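PDB 4AD0: endo-alpha-mannosidase from Bacteroides thetaiotaomicron, which probably cleaves internal alpha-mannosidic linkages of mannose-containing glycans, as a family 99 glycoside hydrolase. Local coordinates for residues H41-Y46 against A319-I324. Residues are numbered along the deposited sequence; the frame is centred on the assembly and turned at random.
Sequences HTISFY and ASYISI
The carbonyl oxygen of Ile43 is gripped twice by the neighbouring strand: Ile324 N donates a hydrogen bond at 2.8 Å, and Ser323 CA sends a CA-H...O contact to the same O at 3.1 Å. This pairing closes a (beta/alpha)8 barrel, the TIM-barrel fold of this glycoside hydrolase family, because strand 42-46 is the first of eight parallel strands and 322-324 the last. A parallel seam is stitched by zigzag bonds, and here they run from Ile322 N to His41 O, from Ile43 N to Ile322 O (3.0 Å), and, beyond Ile43 O, from Phe45 N to Ile324 O, the last nearly straight at 174°.

The two faces of the seam differ. Thr42 CG2, anti to the backbone N, reaches Ile324 CD1 at 4.1 Å on the side that meets helices 305-316 and 359-376. On the face of Ile43 and Ser323, toward the barrel interior, the Phe45 ring comes up obliquely, its CE2 3.8 Å from Ser323 OG, a hydroxyl hydrogen-bonded to Ser280 OG and Pro279 O of the adjoining strand.

Where the chain turns at His41, the seam ends in an offset stack: the imidazole lies against one face of the Tyr321 ring, centroids 4.1 Å apart and planes at 25°. Tyr321 CG sits beside its own backbone N, opposite the carbonyl carbon (chi1 -68°), which carries the ring toward His41, with CD2 close to Ile43 CD1; its OH is hydrogen-bonded to Thr184 OG1. A leucine in place of Tyr321 would probably strip the imidazole of its flat stacking partner and leave Thr184 without its bond to the phenol. The imidazole also presents its edge to Ser320, with His41 CD2 only 3.0 Å from Ser320 O.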
ATOM      1  N   HIS A  41       6.583   0.657 -11.372  1.00 24.27           N
ATOM      2  CA  HIS A  41       7.359   0.188 -10.220  1.00 25.04           C
ATOM      3  C   HIS A  41       7.086   1.022  -8.950  1.00 24.75           C
ATOM      4  O   HIS A  41       7.826   0.929  -7.963  1.00 25.76           O
ATOM      5  CB  HIS A  41       8.869   0.224 -10.527  1.00 24.30           C
ATOM      6  CG  HIS A  41       9.370  -0.937 -11.338  1.00 25.25           C
ATOM      7  ND1 HIS A  41       8.881  -1.247 -12.592  1.00 26.04           N
ATOM      8  CD2 HIS A  41      10.364  -1.824 -11.098  1.00 25.07           C
ATOM      9  CE1 HIS A  41       9.526  -2.296 -13.069  1.00 24.91           C
ATOM     10  NE2 HIS A  41      10.440  -2.658 -12.187  1.00 25.66           N
ATOM     11  N   THR A  42       6.045   1.851  -8.995  1.00 25.84           N
ATOM     12  CA  THR A  42       5.600   2.647  -7.845  1.00 24.93           C
ATOM     13  C   THR A  42       4.205   2.202  -7.427  1.00 24.21           C
ATOM     14  O   THR A  42       3.254   2.304  -8.205  1.00 24.80           O
ATOM     15  CB  THR A  42       5.579   4.154  -8.175  1.00 24.94           C
ATOM     16  OG1 THR A  42       6.915   4.596  -8.452  1.00 25.02           O
ATOM     17  CG2 THR A  42       5.025   4.961  -7.010  1.00 24.69           C
ATOM     18  N   ILE A  43       4.077   1.708  -6.197  1.00 24.37           N
ATOM     19  CA  ILE A  43       2.796   1.165  -5.729  1.00 22.48           C
ATOM     20  C   ILE A  43       2.220   1.885  -4.497  1.00 21.98           C
ATOM     21  O   ILE A  43       2.868   1.944  -3.446  1.00 22.45           O
ATOM     22  CB  ILE A  43       2.933  -0.344  -5.424  1.00 23.61           C
ATOM     23  CG1 ILE A  43       3.630  -1.057  -6.597  1.00 24.63           C
ATOM     24  CG2 ILE A  43       1.576  -0.958  -5.146  1.00 21.75           C
ATOM     25  CD1 ILE A  43       4.579  -2.155  -6.187  1.00 24.23           C
ATOM     26  N   SER A  44       0.995   2.397  -4.613  1.00 20.36           N
ATOM     27  CA  SER A  44       0.290   2.927  -3.432  1.00 19.76           C
ATOM     28  C   SER A  44      -0.533   1.851  -2.704  1.00 19.53           C
ATOM     29  O   SER A  44      -1.074   0.935  -3.325  1.00 19.99           O
ATOM     30  CB  SER A  44      -0.609   4.113  -3.800  1.00 20.33           C
ATOM     31  OG  SER A  44      -1.775   3.677  -4.496  1.00 19.60           O
ATOM     32  N   PHE A  45      -0.615   1.972  -1.383  1.00 18.07           N
ATOM     33  CA  PHE A  45      -1.527   1.171  -0.592  1.00 18.13           C
ATOM     34  C   PHE A  45      -2.853   1.899  -0.566  1.00 19.03           C
ATOM     35  O   PHE A  45      -2.912   3.068  -0.151  1.00 18.41           O
ATOM     36  CB  PHE A  45      -0.957   0.956   0.819  1.00 16.78           C
ATOM     37  CG  PHE A  45       0.266   0.067   0.835  1.00 16.80           C
ATOM     38  CD1 PHE A  45       0.216  -1.206   0.287  1.00 15.94           C
ATOM     39  CD2 PHE A  45       1.478   0.525   1.367  1.00 16.79           C
ATOM     40  CE1 PHE A  45       1.341  -2.021   0.276  1.00 15.94           C
ATOM     41  CE2 PHE A  45       2.611  -0.295   1.370  1.00 16.97           C
ATOM     42  CZ  PHE A  45       2.535  -1.570   0.826  1.00 16.07           C
ATOM     43  N   TYR A  46      -3.888   1.199  -1.044  1.00 19.44           N
ATOM     44  CA  TYR A  46      -5.227   1.745  -1.280  1.00 19.58           C
ATOM     45  C   TYR A  46      -6.260   1.016  -0.401  1.00 20.28           C
ATOM     46  O   TYR A  46      -6.269  -0.221  -0.302  1.00 20.81           O
ATOM     47  CB  TYR A  46      -5.629   1.575  -2.767  1.00 19.14           C
ATOM     48  CG  TYR A  46      -6.981   2.180  -3.130  1.00 17.71           C
ATOM     49  CD1 TYR A  46      -8.170   1.454  -2.987  1.00 17.58           C
ATOM     50  CD2 TYR A  46      -7.063   3.477  -3.645  1.00 17.47           C
ATOM     51  CE1 TYR A  46      -9.408   2.023  -3.321  1.00 16.55           C
ATOM     52  CE2 TYR A  46      -8.277   4.048  -3.987  1.00 16.57           C
ATOM     53  CZ  TYR A  46      -9.438   3.325  -3.813  1.00 17.17           C
ATOM     54  OH  TYR A  46     -10.609   3.916  -4.160  1.00 18.10           O
ATOM     55  N   ALA A 319      16.563   0.508  -4.213  1.00 25.05           N
ATOM     56  CA  ALA A 319      15.364  -0.337  -4.422  1.00 24.84           C
ATOM     57  C   ALA A 319      14.798  -0.133  -5.826  1.00 24.27           C
ATOM     58  O   ALA A 319      14.856   0.961  -6.359  1.00 25.12           O
ATOM     59  CB  ALA A 319      14.310  -0.017  -3.371  1.00 23.05           C
ATOM     60  N   SER A 320      14.289  -1.192  -6.441  1.00 26.43           N
ATOM     61  CA  SER A 320      13.762  -1.084  -7.800  1.00 25.29           C
ATOM     62  C   SER A 320      12.265  -0.836  -7.767  1.00 25.18           C
ATOM     63  O   SER A 320      11.659  -0.492  -8.782  1.00 22.83           O
ATOM     64  CB  SER A 320      14.063  -2.346  -8.600  1.00 26.17           C
ATOM     65  OG  SER A 320      15.458  -2.495  -8.767  1.00 28.47           O
ATOM     66  N   TYR A 321      11.683  -1.038  -6.590  1.00 24.35           N
ATOM     67  CA  TYR A 321      10.281  -0.771  -6.364  1.00 24.52           C
ATOM     68  C   TYR A 321      10.201   0.080  -5.122  1.00 23.85           C
ATOM     69  O   TYR A 321      10.988  -0.122  -4.186  1.00 24.86           O
ATOM     70  CB  TYR A 321       9.520  -2.078  -6.131  1.00 24.06           C
ATOM     71  CG  TYR A 321       9.424  -2.974  -7.358  1.00 23.84           C
ATOM     72  CD1 TYR A 321      10.531  -3.720  -7.784  1.00 24.23           C
ATOM     73  CD2 TYR A 321       8.247  -3.079  -8.078  1.00 23.35           C
ATOM     74  CE1 TYR A 321      10.471  -4.522  -8.902  1.00 23.50           C
ATOM     75  CE2 TYR A 321       8.173  -3.906  -9.215  1.00 23.72           C
ATOM     76  CZ  TYR A 321       9.298  -4.620  -9.607  1.00 23.38           C
ATOM     77  OH  TYR A 321       9.279  -5.442 -10.694  1.00 22.71           O
ATOM     78  N   ILE A 322       9.261   1.028  -5.127  1.00 22.10           N
ATOM     79  CA  ILE A 322       8.922   1.844  -3.960  1.00 21.15           C
ATOM     80  C   ILE A 322       7.419   1.740  -3.722  1.00 20.66           C
ATOM     81  O   ILE A 322       6.657   1.754  -4.676  1.00 20.18           O
ATOM     82  CB  ILE A 322       9.299   3.326  -4.201  1.00 21.45           C
ATOM     83  CG1 ILE A 322      10.827   3.483  -4.280  1.00 21.06           C
ATOM     84  CG2 ILE A 322       8.664   4.244  -3.142  1.00 21.54           C
ATOM     85  CD1 ILE A 322      11.274   4.911  -4.582  1.00 19.31           C
ATOM     86  N   SER A 323       7.008   1.609  -2.456  1.00 20.87           N
ATOM     87  CA  SER A 323       5.597   1.585  -2.072  1.00 20.57           C
ATOM     88  C   SER A 323       5.283   2.826  -1.255  1.00 20.29           C
ATOM     89  O   SER A 323       6.164   3.349  -0.577  1.00 22.30           O
ATOM     90  CB  SER A 323       5.225   0.269  -1.314  1.00 21.60           C
ATOM     91  OG  SER A 323       6.028   0.019  -0.146  1.00 23.07           O
ATOM     92  N   ILE A 324       4.040   3.300  -1.321  1.00 20.22           N
ATOM     93  CA  ILE A 324       3.604   4.539  -0.645  1.00 19.81           C
ATOM     94  C   ILE A 324       2.459   4.299   0.342  1.00 20.27           C
ATOM     95  O   ILE A 324       1.345   3.901  -0.040  1.00 18.25           O
ATOM     96  CB  ILE A 324       3.134   5.635  -1.660  1.00 19.90           C
ATOM     97  CG1 ILE A 324       4.155   5.838  -2.780  1.00 19.90           C
ATOM     98  CG2 ILE A 324       2.826   6.965  -0.953  1.00 19.95           C
ATOM     99  CD1 ILE A 324       3.813   7.020  -3.734  1.00 20.27           C
TER